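Local coordinates for probable copper-exporting P-type ATPase A (Archaeoglobus fulgidus, PDB 3FRY), which probably exports copper ions across the cell membrane using ATP, its C-terminal heavy-metal-associated domain being a metal-binding module, at residues S15-V20 and K36-N40. Numbering follows the deposited sequence.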
loop_
_atom_site.group_PDB
_atom_site.type_symbol
_atom_site.label_atom_id
_atom_site.label_comp_id
_atom_site.label_asym_id
_atom_site.label_seq_id
_atom_site.Cartn_x
_atom_site.Cartn_y
_atom_site.Cartn_z
ATOM N N SER A 15 -2.918 -2.659 3.597
ATOM C CA SER A 15 -3.363 -1.295 3.366
ATOM C C SER A 15 -4.381 -0.799 4.372
ATOM O O SER A 15 -5.035 -1.584 5.070
ATOM C CB SER A 15 -3.942 -1.189 1.958
ATOM O OG SER A 15 -4.854 -2.245 1.734
ATOM N N CYS A 16 -4.506 0.521 4.443
ATOM C CA CYS A 16 -5.448 1.131 5.351
ATOM C C CYS A 16 -6.254 2.237 4.691
ATOM O O CYS A 16 -5.979 3.424 4.888
ATOM C CB CYS A 16 -4.737 1.691 6.587
ATOM S SG CYS A 16 -5.990 2.228 7.783
ATOM N N HIS A 17 -7.253 1.849 3.903
ATOM C CA HIS A 17 -8.098 2.837 3.258
ATOM C C HIS A 17 -8.963 3.557 4.283
ATOM O O HIS A 17 -9.320 4.717 4.082
ATOM C CB HIS A 17 -8.991 2.185 2.196
ATOM C CG HIS A 17 -8.313 1.998 0.874
ATOM N ND1 HIS A 17 -7.743 0.804 0.487
ATOM C CD2 HIS A 17 -8.070 2.872 -0.132
ATOM C CE1 HIS A 17 -7.177 0.950 -0.697
ATOM N NE2 HIS A 17 -7.362 2.196 -1.094
ATOM N N HIS A 18 -9.289 2.881 5.386
ATOM C CA HIS A 18 -10.131 3.496 6.413
ATOM C C HIS A 18 -9.407 4.628 7.124
ATOM O O HIS A 18 -10.024 5.430 7.826
ATOM C CB HIS A 18 -10.658 2.440 7.422
ATOM C CG HIS A 18 -9.619 1.851 8.336
ATOM N ND1 HIS A 18 -9.038 2.560 9.366
ATOM C CD2 HIS A 18 -9.124 0.593 8.427
ATOM C CE1 HIS A 18 -8.236 1.766 10.053
ATOM N NE2 HIS A 18 -8.272 0.565 9.504
ATOM N N CYS A 19 -8.098 4.701 6.903
ATOM C CA CYS A 19 -7.249 5.731 7.499
ATOM C C CYS A 19 -7.337 7.066 6.745
ATOM O O CYS A 19 -7.030 8.127 7.290
ATOM C CB CYS A 19 -5.781 5.273 7.479
ATOM S SG CYS A 19 -5.278 3.937 8.619
ATOM N N VAL A 20 -7.750 7.001 5.486
ATOM C CA VAL A 20 -7.824 8.184 4.633
ATOM C C VAL A 20 -8.677 9.356 5.113
ATOM O O VAL A 20 -8.271 10.515 4.984
ATOM C CB VAL A 20 -8.294 7.788 3.211
ATOM C CG1 VAL A 20 -8.465 9.021 2.338
ATOM C CG2 VAL A 20 -7.283 6.853 2.592
ATOM N N LYS A 36 -7.649 15.804 -3.459
ATOM C CA LYS A 36 -7.592 14.355 -3.546
ATOM C C LYS A 36 -6.652 13.753 -2.515
ATOM O O LYS A 36 -5.600 14.319 -2.201
ATOM C CB LYS A 36 -7.136 13.948 -4.954
ATOM C CG LYS A 36 -6.878 12.464 -5.139
ATOM C CD LYS A 36 -6.394 12.182 -6.550
ATOM C CE LYS A 36 -5.984 10.727 -6.719
ATOM N NZ LYS A 36 -5.576 10.428 -8.121
ATOM N N VAL A 37 -7.049 12.606 -1.980
ATOM C CA VAL A 37 -6.231 11.891 -1.017
ATOM C C VAL A 37 -6.442 10.399 -1.218
ATOM O O VAL A 37 -7.576 9.938 -1.355
ATOM C CB VAL A 37 -6.590 12.261 0.445
ATOM C CG1 VAL A 37 -8.052 11.938 0.724
ATOM C CG2 VAL A 37 -5.682 11.497 1.411
ATOM N N ASP A 38 -5.337 9.660 -1.283
ATOM C CA ASP A 38 -5.365 8.207 -1.417
ATOM C C ASP A 38 -4.252 7.656 -0.531
ATOM O O ASP A 38 -3.686 8.395 0.280
ATOM C CB ASP A 38 -5.186 7.744 -2.877
ATOM C CG ASP A 38 -3.948 8.322 -3.547
ATOM O OD1 ASP A 38 -2.891 8.449 -2.894
ATOM O OD2 ASP A 38 -4.039 8.637 -4.753
ATOM N N LEU A 39 -3.926 6.378 -0.681
ATOM C CA LEU A 39 -2.897 5.767 0.163
ATOM C C LEU A 39 -1.501 6.392 0.091
ATOM O O LEU A 39 -0.774 6.424 1.090
ATOM C CB LEU A 39 -2.769 4.275 -0.153
ATOM C CG LEU A 39 -4.008 3.388 0.012
ATOM C CD1 LEU A 39 -3.626 1.942 -0.286
ATOM C CD2 LEU A 39 -4.559 3.514 1.426
ATOM N N ASN A 40 -1.132 6.891 -1.083
ATOM C CA ASN A 40 0.201 7.442 -1.279
ATOM C C ASN A 40 0.356 8.947 -1.338
ATOM O O ASN A 40 1.472 9.449 -1.223
ATOM C CB ASN A 40 0.804 6.856 -2.554
ATOM C CG ASN A 40 0.749 5.354 -2.570
ATOM O OD1 ASN A 40 1.206 4.703 -1.630
ATOM N ND2 ASN A 40 0.188 4.789 -3.632
#
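Leu39 lies over one face of the His17 imidazole, its side chain crossing that of His17 at about a right angle. CD2 of Leu39 makes the CH-pi contact, 3.9 Å from the ring centroid and only 11° off the ring normal, while CD1 of Leu39 comes nearest CE1 of His17, at 3.7 Å, and CG of Leu39 lies nearest NE2. ND1 of His17 is hydrogen-bonded to a bound citrate, probably from the crystallisation liquor. The same isobutyl fork also meets its neighbours: CD2 of Leu39 is 3.7 Å from the Cys16 carbonyl O, and CD1 of Leu39 touches the Ser15 side chain at CB, 3.9 Å away. That carbonyl O also accepts a backbone hydrogen bond from Cys19 N, and the turn is closed by the Cys16–Cys19 disulfide, which ties the two cysteines of the CxxC motif that binds metal in related domains. Further along, Val20 puts CG1 anti to its backbone N (chi1 176°) and against CG1 of Val37; at 3.4 Å this is tighter than usual van der Waals contact. No hydrogen bond joins the two segments. Asp38 instead shapes its own turn: OD1 accepts from Asn40 N at 3.0 Å, an Asx turn, and also from Glu41 N. The second subunit adds its Leu39 beside this Leu39 and its Leu14 against Val20 and Cys19, in keeping with a domain-swapped dimer. As in heavy-metal-associated domains of ferredoxin-like fold, the CxxC loop runs from the first strand, 5-12, into the first helix, 20-29; here, together with the first residue of that helix, it packs against the end of strand 33-37 and the turn leading into the antiparallel strand 41-47.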